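Local coordinates for CYTH domain-containing protein (Pyrococcus horikoshii, PDB 2DC4), which is of unknown function but carries a CYTH domain, the superfamily of class IV adenylyl cyclases and thiamine triphosphatases, at residues 18-24 against 104-108. Numbering follows the deposited sequence.
Sequences IEGLGAK and IYKLN
In the closed antiparallel barrel of this CYTH domain, helix 11-21 ends in a Schellman motif and the chain enters strand 24-36, pairing at once with the end of strand 94-107. Gly-22 breaks the helix with positive phi (98/13); Gly-22 N donates to Glu-19 O at 2.9 Å, while Ala-23 N reaches Ile-18 O only weakly, at 3.4 Å. Ala-23 (-64/148) and Lys-24 (-90/122) are then extended. Lys-24 and Lys-106 form an antiparallel hydrogen-bonded pair, CA-CA 5.0 Å, in which Lys-24 N donates to Lys-106 O (2.8 Å, N-H...O angle 169°) and Lys-106 N returns to Lys-24 O (2.8 Å, 152°). Lys-24 O also receives a CA-H...O contact from Tyr-105 CA at 3.1 Å. The CA-to-CB bond of Tyr-105 points toward 18-24, and chi1 m carries the ring against Ile-18, whose CG2 sits over one face, 4.0 Å from the centroid and 23° off the normal, a CH-pi contact. Glu-19 OE2, salt-bridged to Lys-15, lies 2.9 Å from Tyr-105 OH. Beside the Schellman turn, Leu-21 CD2 packs against Leu-107 CD2 at 3.6 Å.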
ATOM      1  N   ILE A  18       8.317 -34.086  -5.036  1.00 22.48           N
ATOM      2  CA  ILE A  18       8.853 -32.856  -5.604  1.00 23.70           C
ATOM      3  C   ILE A  18      10.374 -32.835  -5.485  1.00 24.03           C
ATOM      4  O   ILE A  18      11.076 -32.438  -6.417  1.00 24.42           O
ATOM      5  CB  ILE A  18       8.248 -31.624  -4.896  1.00 21.83           C
ATOM      6  CG1 ILE A  18       6.777 -31.477  -5.301  1.00 21.78           C
ATOM      7  CG2 ILE A  18       9.030 -30.360  -5.260  1.00 23.11           C
ATOM      8  CD1 ILE A  18       6.002 -30.485  -4.456  1.00 20.22           C
ATOM      9  N   GLU A  19      10.877 -33.278  -4.339  1.00 25.66           N
ATOM     10  CA  GLU A  19      12.316 -33.321  -4.113  1.00 28.29           C
ATOM     11  C   GLU A  19      12.959 -34.392  -4.985  1.00 29.81           C
ATOM     12  O   GLU A  19      14.050 -34.195  -5.515  1.00 29.94           O
ATOM     13  CB  GLU A  19      12.606 -33.587  -2.635  1.00 30.21           C
ATOM     14  CG  GLU A  19      12.475 -32.341  -1.773  1.00 34.14           C
ATOM     15  CD  GLU A  19      12.575 -32.625  -0.292  1.00 36.39           C
ATOM     16  OE1 GLU A  19      13.440 -33.432   0.109  1.00 39.45           O
ATOM     17  OE2 GLU A  19      11.796 -32.024   0.475  1.00 38.61           O
ATOM     18  N   GLY A  20      12.272 -35.521  -5.139  1.00 30.70           N
ATOM     19  CA  GLY A  20      12.792 -36.595  -5.966  1.00 32.09           C
ATOM     20  C   GLY A  20      12.845 -36.169  -7.421  1.00 33.58           C
ATOM     21  O   GLY A  20      13.561 -36.758  -8.232  1.00 33.67           O
ATOM     22  N   LEU A  21      12.081 -35.134  -7.749  1.00 34.37           N
ATOM     23  CA  LEU A  21      12.027 -34.607  -9.104  1.00 35.81           C
ATOM     24  C   LEU A  21      13.274 -33.763  -9.366  1.00 35.43           C
ATOM     25  O   LEU A  21      13.678 -33.566 -10.511  1.00 37.31           O
ATOM     26  CB  LEU A  21      10.771 -33.744  -9.266  1.00 37.47           C
ATOM     27  CG  LEU A  21      10.448 -33.136 -10.630  1.00 38.34           C
ATOM     28  CD1 LEU A  21      10.450 -34.244 -11.670  1.00 40.40           C
ATOM     29  CD2 LEU A  21       9.106 -32.433 -10.601  1.00 38.24           C
ATOM     30  N   GLY A  22      13.879 -33.266  -8.292  1.00 35.54           N
ATOM     31  CA  GLY A  22      15.067 -32.443  -8.428  1.00 34.20           C
ATOM     32  C   GLY A  22      14.760 -30.959  -8.362  1.00 33.64           C
ATOM     33  O   GLY A  22      15.598 -30.127  -8.714  1.00 33.83           O
ATOM     34  N   ALA A  23      13.553 -30.619  -7.923  1.00 31.38           N
ATOM     35  CA  ALA A  23      13.164 -29.219  -7.803  1.00 30.51           C
ATOM     36  C   ALA A  23      14.068 -28.567  -6.757  1.00 29.70           C
ATOM     37  O   ALA A  23      14.501 -29.221  -5.809  1.00 30.71           O
ATOM     38  CB  ALA A  23      11.700 -29.111  -7.385  1.00 29.37           C
ATOM     39  N   LYS A  24      14.350 -27.283  -6.941  1.00 28.65           N
ATOM     40  CA  LYS A  24      15.215 -26.533  -6.030  1.00 29.13           C
ATOM     41  C   LYS A  24      14.430 -25.879  -4.894  1.00 27.18           C
ATOM     42  O   LYS A  24      13.519 -25.089  -5.136  1.00 27.12           O
ATOM     43  CB  LYS A  24      15.975 -25.469  -6.828  1.00 31.43           C
ATOM     44  CG  LYS A  24      16.787 -24.490  -6.006  1.00 35.65           C
ATOM     45  CD  LYS A  24      17.679 -23.646  -6.917  1.00 39.53           C
ATOM     46  CE  LYS A  24      16.891 -22.868  -7.977  1.00 40.68           C
ATOM     47  NZ  LYS A  24      16.402 -21.542  -7.492  1.00 41.45           N
ATOM     48  N   ILE A 104       8.350 -23.506  -0.799  1.00 15.02           N
ATOM     49  CA  ILE A 104       8.518 -23.106  -2.190  1.00 17.19           C
ATOM     50  C   ILE A 104       9.675 -23.843  -2.849  1.00 16.13           C
ATOM     51  O   ILE A 104      10.775 -23.890  -2.306  1.00 15.75           O
ATOM     52  CB  ILE A 104       8.778 -21.578  -2.300  1.00 17.47           C
ATOM     53  CG1 ILE A 104       7.651 -20.809  -1.602  1.00 18.51           C
ATOM     54  CG2 ILE A 104       8.888 -21.159  -3.775  1.00 17.88           C
ATOM     55  CD1 ILE A 104       7.896 -19.306  -1.489  1.00 22.19           C
ATOM     56  N   TYR A 105       9.406 -24.437  -4.008  1.00 16.60           N
ATOM     57  CA  TYR A 105      10.419 -25.152  -4.791  1.00 17.02           C
ATOM     58  C   TYR A 105      10.346 -24.611  -6.215  1.00 17.49           C
ATOM     59  O   TYR A 105       9.283 -24.200  -6.666  1.00 18.01           O
ATOM     60  CB  TYR A 105      10.133 -26.652  -4.829  1.00 17.05           C
ATOM     61  CG  TYR A 105      10.259 -27.348  -3.504  1.00 19.48           C
ATOM     62  CD1 TYR A 105      11.441 -27.993  -3.142  1.00 18.21           C
ATOM     63  CD2 TYR A 105       9.185 -27.387  -2.615  1.00 21.25           C
ATOM     64  CE1 TYR A 105      11.547 -28.673  -1.920  1.00 21.41           C
ATOM     65  CE2 TYR A 105       9.277 -28.054  -1.408  1.00 23.25           C
ATOM     66  CZ  TYR A 105      10.454 -28.699  -1.063  1.00 22.42           C
ATOM     67  OH  TYR A 105      10.518 -29.393   0.120  1.00 25.57           O
ATOM     68  N   LYS A 106      11.469 -24.618  -6.925  1.00 19.87           N
ATOM     69  CA  LYS A 106      11.496 -24.110  -8.291  1.00 21.50           C
ATOM     70  C   LYS A 106      12.119 -25.123  -9.244  1.00 20.99           C
ATOM     71  O   LYS A 106      13.079 -25.814  -8.901  1.00 21.39           O
ATOM     72  CB  LYS A 106      12.284 -22.794  -8.352  1.00 23.77           C
ATOM     73  CG  LYS A 106      11.705 -21.690  -7.480  1.00 26.49           C
ATOM     74  CD  LYS A 106      10.905 -20.686  -8.291  1.00 30.77           C
ATOM     75  CE  LYS A 106      11.828 -19.787  -9.109  1.00 31.54           C
ATOM     76  NZ  LYS A 106      11.073 -18.793  -9.922  1.00 36.55           N
ATOM     77  N   LEU A 107      11.551 -25.205 -10.439  1.00 22.14           N
ATOM     78  CA  LEU A 107      12.031 -26.109 -11.479  1.00 26.26           C
ATOM     79  C   LEU A 107      11.770 -25.418 -12.815  1.00 25.67           C
ATOM     80  O   LEU A 107      10.648 -25.414 -13.321  1.00 25.63           O
ATOM     81  CB  LEU A 107      11.279 -27.441 -11.408  1.00 28.08           C
ATOM     82  CG  LEU A 107      11.835 -28.578 -12.267  1.00 31.04           C
ATOM     83  CD1 LEU A 107      13.248 -28.910 -11.818  1.00 31.79           C
ATOM     84  CD2 LEU A 107      10.937 -29.798 -12.134  1.00 31.58           C
ATOM     85  N   ASN A 108      12.814 -24.821 -13.378  1.00 28.10           N
ATOM     86  CA  ASN A 108      12.683 -24.101 -14.636  1.00 27.02           C
ATOM     87  C   ASN A 108      11.637 -22.996 -14.489  1.00 25.97           C
ATOM     88  O   ASN A 108      11.716 -22.176 -13.574  1.00 27.19           O
ATOM     89  CB  ASN A 108      12.294 -25.064 -15.759  1.00 30.60           C
ATOM     90  CG  ASN A 108      13.293 -26.191 -15.926  1.00 32.39           C
ATOM     91  OD1 ASN A 108      14.499 -25.956 -16.010  1.00 36.32           O
ATOM     92  ND2 ASN A 108      12.798 -27.425 -15.978  1.00 33.41           N
TER